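Local atomic coordinates of putative gamma-glutamylcyclotransferase YkqA (Bacillus subtilis, PDB entry 2QIK), a protein that probably acts as a gamma-glutamylcyclotransferase, an acyltransferase of the AIG2-like family that releases the gamma-glutamyl group as a cyclised product. Residues S135-A140 / I249-G254; T165-K170 / E265-H270; D173-D178 / I241-H246. One frame throughout, in Å; residues are numbered along the deposited sequence.

All three contacts lie on one side of the chain's centre and tie together the two final helices, 245-258 and 261-273, the hairpin of strands 164-171 and 174-180, and the loop ahead of helix 140-145. Interactions 1 and 3 both use helix 245-258, with centres about 13 Å apart, while interactions 2 and 3 meet neighbouring strands of the hairpin with centres about 8 Å apart. The centres of interactions 1 and 2 are also about 13 Å apart, and Ile-251 touches both Phe-167 and Leu-267. Along the chain interaction 3 is nested inside each of the loops closed by the other two, whose segments alternate. The C-terminal helical pair is thus packed against elements that come more than sixty residues earlier.

Interaction 1: S135-A140 / I249-G254; sequences SCMDNA and IEIERG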
loop_
_atom_site.group_PDB
_atom_site.type_symbol
_atom_site.label_atom_id
_atom_site.label_comp_id
_atom_site.label_asym_id
_atom_site.label_seq_id
_atom_site.Cartn_x
_atom_site.Cartn_y
_atom_site.Cartn_z
ATOM N N SER A 135 -6.186 0.205 -14.385
ATOM C CA SER A 135 -7.107 0.999 -15.222
ATOM C C SER A 135 -7.150 2.470 -14.844
ATOM O O SER A 135 -7.560 3.270 -15.665
ATOM C CB SER A 135 -8.491 0.488 -15.308
ATOM O OG SER A 135 -9.223 0.785 -14.170
ATOM N N CYS A 136 -6.637 2.831 -13.658
ATOM C CA CYS A 136 -6.491 4.261 -13.353
ATOM C C CYS A 136 -5.351 4.920 -14.143
ATOM O O CYS A 136 -5.196 6.134 -14.031
ATOM C CB CYS A 136 -6.299 4.511 -11.865
ATOM S SG CYS A 136 -7.821 4.163 -10.965
HETATM N N MSE A 137 -4.580 4.169 -14.942
HETATM C CA MSE A 137 -3.685 4.763 -15.914
HETATM C C MSE A 137 -4.418 5.281 -17.168
HETATM O O MSE A 137 -3.847 6.098 -17.872
HETATM C CB MSE A 137 -2.636 3.746 -16.362
HETATM C CG MSE A 137 -1.760 3.201 -15.193
HETATM SE SE MSE A 137 -0.318 2.135 -15.819
HETATM C CE MSE A 137 -1.230 0.691 -16.513
ATOM N N ASP A 138 -5.654 4.840 -17.384
ATOM C CA ASP A 138 -6.497 5.353 -18.457
ATOM C C ASP A 138 -7.427 6.431 -17.945
ATOM O O ASP A 138 -7.620 6.552 -16.711
ATOM C CB ASP A 138 -7.332 4.166 -19.022
ATOM C CG ASP A 138 -8.149 4.528 -20.176
ATOM O OD1 ASP A 138 -9.398 4.415 -20.077
ATOM O OD2 ASP A 138 -7.587 4.945 -21.183
ATOM N N ASN A 139 -7.957 7.219 -18.832
ATOM C CA ASN A 139 -8.781 8.353 -18.447
ATOM C C ASN A 139 -10.274 8.256 -18.726
ATOM O O ASN A 139 -10.982 9.166 -18.346
ATOM C CB ASN A 139 -8.205 9.683 -18.894
ATOM C CG ASN A 139 -8.332 9.881 -20.354
ATOM O OD1 ASN A 139 -8.206 11.030 -20.814
ATOM N ND2 ASN A 139 -8.589 8.836 -21.111
ATOM N N ALA A 140 -10.753 7.206 -19.385
ATOM C CA ALA A 140 -12.159 7.234 -19.793
ATOM C C ALA A 140 -13.109 7.240 -18.598
ATOM O O ALA A 140 -14.057 7.997 -18.591
ATOM C CB ALA A 140 -12.480 6.066 -20.673
ATOM N N ILE A 249 -8.648 -3.644 -21.754
ATOM C CA ILE A 249 -8.356 -2.594 -22.724
ATOM C C ILE A 249 -7.992 -1.273 -22.073
ATOM O O ILE A 249 -7.153 -0.545 -22.575
ATOM C CB ILE A 249 -9.530 -2.465 -23.717
ATOM C CG1 ILE A 249 -9.700 -3.724 -24.588
ATOM C CG2 ILE A 249 -9.328 -1.248 -24.652
ATOM C CD1 ILE A 249 -11.075 -3.813 -25.307
ATOM N N GLU A 250 -8.632 -0.921 -20.958
ATOM C CA GLU A 250 -8.268 0.318 -20.221
ATOM C C GLU A 250 -6.819 0.276 -19.796
ATOM O O GLU A 250 -6.073 1.231 -19.994
ATOM C CB GLU A 250 -9.175 0.494 -19.026
ATOM C CG GLU A 250 -10.602 0.771 -19.393
ATOM C CD GLU A 250 -11.537 0.718 -18.208
ATOM O OE1 GLU A 250 -12.433 -0.152 -18.260
ATOM O OE2 GLU A 250 -11.514 1.552 -17.289
ATOM N N ILE A 251 -6.394 -0.871 -19.241
ATOM C CA ILE A 251 -5.006 -1.022 -18.809
ATOM C C ILE A 251 -4.051 -0.864 -19.959
ATOM O O ILE A 251 -3.032 -0.184 -19.907
ATOM C CB ILE A 251 -4.777 -2.358 -18.096
ATOM C CG1 ILE A 251 -5.570 -2.364 -16.833
ATOM C CG2 ILE A 251 -3.310 -2.611 -17.831
ATOM C CD1 ILE A 251 -5.482 -3.638 -16.036
ATOM N N GLU A 252 -4.412 -1.489 -21.064
ATOM C CA GLU A 252 -3.548 -1.437 -22.221
ATOM C C GLU A 252 -3.403 -0.037 -22.741
ATOM O O GLU A 252 -2.296 0.372 -23.092
ATOM C CB GLU A 252 -4.050 -2.385 -23.330
ATOM C CG GLU A 252 -3.922 -3.850 -22.986
ATOM C CD GLU A 252 -4.255 -4.760 -24.110
ATOM O OE1 GLU A 252 -4.102 -5.957 -23.918
ATOM O OE2 GLU A 252 -4.617 -4.280 -25.187
ATOM N N ARG A 253 -4.472 0.735 -22.807
ATOM C CA ARG A 253 -4.393 2.108 -23.326
ATOM C C ARG A 253 -3.513 2.952 -22.410
ATOM O O ARG A 253 -2.682 3.730 -22.876
ATOM C CB ARG A 253 -5.797 2.706 -23.404
ATOM C CG ARG A 253 -6.689 2.360 -24.552
ATOM C CD ARG A 253 -7.806 3.438 -24.732
ATOM N NE ARG A 253 -8.662 3.535 -23.541
ATOM C CZ ARG A 253 -9.899 3.079 -23.487
ATOM N NH1 ARG A 253 -10.475 2.509 -24.579
ATOM N NH2 ARG A 253 -10.620 3.184 -22.376
ATOM N N GLY A 254 -3.706 2.789 -21.079
ATOM C CA GLY A 254 -2.907 3.593 -20.143
ATOM C C GLY A 254 -1.456 3.185 -20.192
ATOM O O GLY A 254 -0.561 4.038 -20.169
HETATM O O HOH W 1 -11.959 0.098 -14.316
HETATM O O HOH W 2 -10.875 4.211 -17.730
#
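Asp-138 and Arg-253 join an N-terminal helix cap to the flank of another helix. Asp-138 precedes the turn into helix 140-145, and its OD1 accepts a capping bond from Ala-140 N at 3.2 Å. The same carboxylate is gripped side-on by the arginine of helix 245-258: Arg-253 NH2 reaches Asp-138 OD1 at 2.9 Å, and Arg-253 NE reaches Asp-138 OD2, both bonds nearly straight. The two planes stand 41° apart, and both arginine nitrogens meet the oxygens from above the carboxylate plane. Ala-140 N approaches OD1 from the opposite face to Arg-253 NH2.

Water carries the second polar link. Water 2 donates to both Asp-138 OD1 and Glu-250 OE2, bridging two carboxylates whose like charges, 4.5 Å apart between those oxygens, would be expected to repel. Ser-135 OG accepts from water 1 and also bonds Arg-204 and a bound citrate, probably from the crystallisation liquor.

Apolar packing completes the contact. The CE of selenomethionine Met-137 lies 4.1 Å from Ile-251 CG2. Gly-254 lets the backbones close up, since a beta carbon there would collide with Met-137 CB, and Met-137 O lies 3.5 Å from Gly-254 CA.

Interaction 2: T165-K170 / E265-H270; sequences TRFTLK and EKLKRH
His-270 meets the ring of Phe-167 edge to edge, with CD2 of the histidine 4.0 Å from CD1 of the phenylalanine, each atom near the plane of the other ring. The contact packs helix 261-273 on hairpin strand 164-171, which carries a classic beta bulge where Thr-168 and Leu-169 both face Arg-176. No hydrogen bond joins the two segments directly. Their short axes run nearly parallel, 20° apart, and remain 10.1 Å apart at closest approach, so side chains span the separation.

On the apolar side, Leu-267 CD1 touches two residues, lying 4.1 Å from Phe-167 CE1 at the ring's edge and equally far from Thr-165 CG2. Toward the other side, Arg-166 sends NH1 to 4.1 Å from His-270 CE1, the guanidinium and imidazole planes turned 77° apart. The histidine CB points toward the strand, and chi1 of -178° carries CG beside the carbonyl carbon.

Glu-240 joins the polar ends: it takes hydrogen bonds from His-270 NE2 and Phe-167 N and forms a salt bridge with Arg-166. An alanine at His-270 would probably open a gap beside Phe-167 CD1 and deprive Glu-240 of one donor. Polar coupling of strand and helix is therefore indirect, through an acid outside both segments, while apolar edges fill the space between.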
loop_
_atom_site.group_PDB
_atom_site.type_symbol
_atom_site.label_atom_id
_atom_site.label_comp_id
_atom_site.label_asym_id
_atom_site.label_seq_id
_atom_site.Cartn_x
_atom_site.Cartn_y
_atom_site.Cartn_z
ATOM N N THR A 165 2.791 -6.450 -10.724
ATOM C CA THR A 165 1.364 -6.234 -11.020
ATOM C C THR A 165 0.713 -7.587 -11.326
ATOM O O THR A 165 1.138 -8.329 -12.216
ATOM C CB THR A 165 1.170 -5.257 -12.175
ATOM O OG1 THR A 165 1.735 -4.000 -11.843
ATOM C CG2 THR A 165 -0.292 -5.029 -12.496
ATOM N N ARG A 166 -0.300 -7.914 -10.531
ATOM C CA ARG A 166 -0.961 -9.210 -10.617
ATOM C C ARG A 166 -2.451 -9.059 -10.466
ATOM O O ARG A 166 -2.920 -8.075 -9.933
ATOM C CB ARG A 166 -0.427 -10.104 -9.512
ATOM C CG ARG A 166 0.991 -10.478 -9.653
ATOM C CD ARG A 166 1.360 -11.645 -8.780
ATOM N NE ARG A 166 2.792 -11.941 -8.816
ATOM C CZ ARG A 166 3.358 -12.673 -9.790
ATOM N NH1 ARG A 166 2.625 -13.235 -10.733
ATOM N NH2 ARG A 166 4.643 -12.860 -9.781
ATOM N N PHE A 167 -3.217 -10.025 -10.945
ATOM C CA PHE A 167 -4.658 -9.906 -11.097
ATOM C C PHE A 167 -5.331 -10.782 -10.035
ATOM O O PHE A 167 -5.766 -11.890 -10.325
ATOM C CB PHE A 167 -5.038 -10.236 -12.536
ATOM C CG PHE A 167 -4.502 -9.198 -13.437
ATOM C CD1 PHE A 167 -3.176 -9.158 -13.820
ATOM C CD2 PHE A 167 -5.314 -8.148 -13.770
ATOM C CE1 PHE A 167 -2.688 -8.053 -14.516
ATOM C CE2 PHE A 167 -4.859 -7.096 -14.502
ATOM C CZ PHE A 167 -3.552 -7.016 -14.830
ATOM N N THR A 168 -5.344 -10.265 -8.796
ATOM C CA THR A 168 -5.675 -11.050 -7.632
ATOM C C THR A 168 -7.060 -10.753 -7.049
ATOM O O THR A 168 -7.463 -11.451 -6.110
ATOM C CB THR A 168 -4.660 -10.793 -6.539
ATOM O OG1 THR A 168 -4.819 -9.455 -6.109
ATOM C CG2 THR A 168 -3.223 -10.994 -6.956
ATOM N N LEU A 169 -7.777 -9.753 -7.542
ATOM C CA LEU A 169 -9.147 -9.475 -7.063
ATOM C C LEU A 169 -10.084 -10.291 -7.893
ATOM O O LEU A 169 -10.144 -10.109 -9.098
ATOM C CB LEU A 169 -9.507 -7.991 -7.189
ATOM C CG LEU A 169 -10.864 -7.681 -6.598
ATOM C CD1 LEU A 169 -10.870 -7.644 -5.144
ATOM C CD2 LEU A 169 -11.350 -6.332 -7.147
ATOM N N LYS A 170 -10.807 -11.199 -7.274
ATOM C CA LYS A 170 -11.706 -12.015 -8.070
ATOM C C LYS A 170 -13.118 -11.404 -8.120
ATOM O O LYS A 170 -13.755 -11.114 -7.117
ATOM C CB LYS A 170 -11.618 -13.436 -7.579
ATOM C CG LYS A 170 -12.536 -14.398 -8.309
ATOM C CD LYS A 170 -13.965 -14.222 -7.808
ATOM C CE LYS A 170 -14.160 -14.290 -6.302
ATOM N NZ LYS A 170 -13.608 -15.596 -5.860
ATOM N N GLU A 265 4.676 -4.637 -23.004
ATOM C CA GLU A 265 4.593 -5.926 -23.666
ATOM C C GLU A 265 4.521 -7.089 -22.703
ATOM O O GLU A 265 3.752 -8.046 -22.896
ATOM C CB GLU A 265 5.835 -6.116 -24.545
ATOM C CG GLU A 265 5.857 -7.501 -25.106
ATOM C CD GLU A 265 7.096 -7.760 -25.938
ATOM O OE1 GLU A 265 6.895 -8.522 -26.921
ATOM O OE2 GLU A 265 8.204 -7.260 -25.695
ATOM N N LYS A 266 5.347 -7.053 -21.658
ATOM C CA LYS A 266 5.292 -8.036 -20.599
ATOM C C LYS A 266 3.944 -8.111 -19.913
ATOM O O LYS A 266 3.463 -9.195 -19.625
ATOM C CB LYS A 266 6.363 -7.731 -19.587
ATOM C CG LYS A 266 7.665 -8.297 -19.901
ATOM C CD LYS A 266 8.522 -8.301 -18.561
ATOM C CE LYS A 266 9.913 -8.721 -18.880
ATOM N NZ LYS A 266 10.768 -9.068 -17.605
ATOM N N LEU A 267 3.372 -6.954 -19.608
ATOM C CA LEU A 267 2.101 -6.880 -18.905
ATOM C C LEU A 267 0.974 -7.477 -19.774
ATOM O O LEU A 267 0.166 -8.237 -19.293
ATOM C CB LEU A 267 1.807 -5.429 -18.479
ATOM C CG LEU A 267 0.459 -5.218 -17.713
ATOM C CD1 LEU A 267 0.338 -5.963 -16.405
ATOM C CD2 LEU A 267 0.289 -3.768 -17.465
ATOM N N LYS A 268 0.957 -7.101 -21.060
ATOM C CA LYS A 268 0.013 -7.656 -21.991
ATOM C C LYS A 268 0.182 -9.173 -22.051
ATOM O O LYS A 268 -0.802 -9.898 -22.022
ATOM C CB LYS A 268 0.145 -7.038 -23.387
ATOM C CG LYS A 268 -0.424 -5.664 -23.469
ATOM C CD LYS A 268 -0.163 -5.004 -24.868
ATOM C CE LYS A 268 -0.786 -3.595 -25.039
ATOM N NZ LYS A 268 -0.449 -2.940 -26.349
ATOM N N ARG A 269 1.417 -9.669 -22.186
ATOM C CA ARG A 269 1.583 -11.086 -22.297
ATOM C C ARG A 269 1.085 -11.799 -21.010
ATOM O O ARG A 269 0.465 -12.872 -21.034
ATOM C CB ARG A 269 3.081 -11.455 -22.503
ATOM C CG ARG A 269 3.815 -11.277 -23.917
ATOM C CD ARG A 269 5.470 -11.752 -24.082
ATOM N NE ARG A 269 5.394 -12.913 -24.911
ATOM C CZ ARG A 269 4.716 -14.042 -24.632
ATOM N NH1 ARG A 269 4.720 -15.063 -25.513
ATOM N NH2 ARG A 269 4.062 -14.193 -23.479
ATOM N N HIS A 270 1.337 -11.168 -19.837
ATOM C CA HIS A 270 0.872 -11.740 -18.595
ATOM C C HIS A 270 -0.633 -11.812 -18.561
ATOM O O HIS A 270 -1.178 -12.862 -18.198
ATOM C CB HIS A 270 1.411 -10.933 -17.410
ATOM C CG HIS A 270 1.014 -11.467 -16.092
ATOM N ND1 HIS A 270 1.520 -12.659 -15.605
ATOM C CD2 HIS A 270 0.168 -10.985 -15.167
ATOM C CE1 HIS A 270 0.955 -12.901 -14.442
ATOM N NE2 HIS A 270 0.134 -11.897 -14.139
#

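Interaction 3: D173-D178 / I241-H246; sequences DGSRAD and IAPPQH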
loop_
_atom_site.group_PDB
_atom_site.type_symbol
_atom_site.label_atom_id
_atom_site.label_comp_id
_atom_site.label_asym_id
_atom_site.label_seq_id
_atom_site.Cartn_x
_atom_site.Cartn_y
_atom_site.Cartn_z
ATOM N N ASP A 173 -16.767 -11.489 -13.488
ATOM C CA ASP A 173 -16.410 -11.373 -14.897
ATOM C C ASP A 173 -14.913 -11.532 -15.163
ATOM O O ASP A 173 -14.479 -11.454 -16.283
ATOM C CB ASP A 173 -16.936 -10.059 -15.477
ATOM C CG ASP A 173 -16.332 -8.851 -14.831
ATOM O OD1 ASP A 173 -16.539 -7.710 -15.310
ATOM O OD2 ASP A 173 -15.644 -8.926 -13.807
ATOM N N GLY A 174 -14.144 -11.892 -14.168
ATOM C CA GLY A 174 -12.724 -11.888 -14.281
ATOM C C GLY A 174 -12.067 -11.142 -13.141
ATOM O O GLY A 174 -12.729 -10.646 -12.249
ATOM N N SER A 175 -10.781 -10.987 -13.206
ATOM C CA SER A 175 -9.981 -10.366 -12.172
ATOM C C SER A 175 -9.859 -8.839 -12.318
ATOM O O SER A 175 -10.235 -8.245 -13.359
ATOM C CB SER A 175 -8.582 -10.894 -12.309
ATOM O OG SER A 175 -8.060 -10.508 -13.542
ATOM N N ARG A 176 -9.442 -8.183 -11.240
ATOM C CA ARG A 176 -8.903 -6.822 -11.300
ATOM C C ARG A 176 -7.473 -6.828 -10.773
ATOM O O ARG A 176 -7.038 -7.762 -10.100
ATOM C CB ARG A 176 -9.778 -5.831 -10.531
ATOM C CG ARG A 176 -11.260 -5.865 -10.985
ATOM C CD ARG A 176 -11.470 -5.362 -12.328
ATOM N NE ARG A 176 -12.859 -5.226 -12.678
ATOM C CZ ARG A 176 -13.640 -6.195 -13.087
ATOM N NH1 ARG A 176 -13.236 -7.422 -13.152
ATOM N NH2 ARG A 176 -14.919 -5.935 -13.385
ATOM N N ALA A 177 -6.756 -5.769 -11.071
ATOM C CA ALA A 177 -5.355 -5.623 -10.793
ATOM C C ALA A 177 -5.026 -5.353 -9.328
ATOM O O ALA A 177 -5.834 -4.869 -8.568
ATOM C CB ALA A 177 -4.746 -4.576 -11.648
ATOM N N ASP A 178 -3.787 -5.588 -9.026
ATOM C CA ASP A 178 -3.193 -5.524 -7.696
ATOM C C ASP A 178 -1.696 -5.391 -7.882
ATOM O O ASP A 178 -1.197 -5.614 -8.983
ATOM C CB ASP A 178 -3.483 -6.795 -6.893
ATOM C CG ASP A 178 -3.110 -6.743 -5.438
ATOM O OD1 ASP A 178 -3.058 -5.625 -4.827
ATOM O OD2 ASP A 178 -3.008 -7.846 -4.834
ATOM N N ILE A 241 -6.518 -14.831 -12.251
ATOM C CA ILE A 241 -7.302 -15.167 -13.396
ATOM C C ILE A 241 -7.313 -13.988 -14.358
ATOM O O ILE A 241 -7.010 -12.878 -13.969
ATOM C CB ILE A 241 -8.716 -15.640 -13.064
ATOM C CG1 ILE A 241 -9.564 -14.550 -12.506
ATOM C CG2 ILE A 241 -8.700 -16.797 -12.104
ATOM C CD1 ILE A 241 -10.994 -15.029 -12.244
ATOM N N ALA A 242 -7.694 -14.204 -15.599
ATOM C CA ALA A 242 -7.672 -13.156 -16.580
ATOM C C ALA A 242 -8.665 -12.018 -16.268
ATOM O O ALA A 242 -9.769 -12.265 -15.768
ATOM C CB ALA A 242 -7.997 -13.701 -17.958
ATOM N N PRO A 243 -8.265 -10.796 -16.599
ATOM C CA PRO A 243 -9.192 -9.687 -16.473
ATOM C C PRO A 243 -10.258 -9.722 -17.602
ATOM O O PRO A 243 -10.050 -10.336 -18.663
ATOM C CB PRO A 243 -8.291 -8.442 -16.666
ATOM C CG PRO A 243 -7.146 -8.921 -17.513
ATOM C CD PRO A 243 -6.937 -10.361 -17.088
ATOM N N PRO A 244 -11.413 -9.117 -17.364
ATOM C CA PRO A 244 -12.381 -9.052 -18.458
ATOM C C PRO A 244 -11.864 -8.083 -19.528
ATOM O O PRO A 244 -11.063 -7.207 -19.278
ATOM C CB PRO A 244 -13.649 -8.545 -17.778
ATOM C CG PRO A 244 -13.157 -7.836 -16.618
ATOM C CD PRO A 244 -11.878 -8.397 -16.186
ATOM N N GLN A 245 -12.384 -8.215 -20.754
ATOM C CA GLN A 245 -11.823 -7.530 -21.887
ATOM C C GLN A 245 -11.886 -6.025 -21.825
ATOM O O GLN A 245 -10.970 -5.368 -22.183
ATOM C CB GLN A 245 -12.584 -7.993 -23.175
ATOM C CG GLN A 245 -12.251 -7.446 -24.567
ATOM C CD GLN A 245 -12.913 -8.302 -25.675
ATOM O OE1 GLN A 245 -13.415 -7.761 -26.670
ATOM N NE2 GLN A 245 -12.911 -9.658 -25.492
ATOM N N HIS A 246 -13.004 -5.488 -21.415
ATOM C CA HIS A 246 -13.248 -4.054 -21.368
ATOM C C HIS A 246 -12.189 -3.410 -20.453
ATOM O O HIS A 246 -11.457 -2.443 -20.873
ATOM C CB HIS A 246 -14.742 -3.907 -20.889
ATOM C CG HIS A 246 -14.949 -4.034 -19.384
ATOM N ND1 HIS A 246 -14.820 -5.222 -18.693
ATOM C CD2 HIS A 246 -15.205 -3.095 -18.428
ATOM C CE1 HIS A 246 -15.019 -5.027 -17.405
ATOM N NE2 HIS A 246 -15.252 -3.747 -17.211
HETATM O O HOH W 3 -15.247 -2.881 -14.284
#
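Ser-175 provides the direct hydrogen bonds to segment 241-246. The firm one runs from Ser-175 N to Ala-242 O at 3.0 Å. In one of the serine's two conformers, with OG between the backbone N and carbonyl carbon (chi1 63°), Ser-175 OG also donates to Ile-241 O. CB packs on Ile-241 CG1. The next residues bring Pro-244 to the N-cap position of helix 245-258, with its CD 3.3 Å from Ser-175 O.

Pro-244 CG covers one face of the Arg-176 guanidinium, 3.5 Å from NH1. Gly-174 permits the close approach, for a beta carbon there would collide with Ala-242 O and Pro-244 N.

Asp-173 packs on the same proline, its OD1 3.6 Å from Pro-244 CG, and also fixes the guanidinium end-on. Asp-173 OD2 accepts from both NH1 and NH2 of Arg-176, while OD1 accepts from NH2. NH1 also bonds Ser-175 O, and Tyr-247 adds a cation-pi contact to the same arginine. Water 3 links Arg-176 NH2 with His-246 NE2.

The chemistry implies that Ser-175, chiefly through its backbone N, ties the hairpin to the loop leading into helix 245-258, while a salt bridge within the hairpin holds the guanidinium with one face over CG of the N-cap proline.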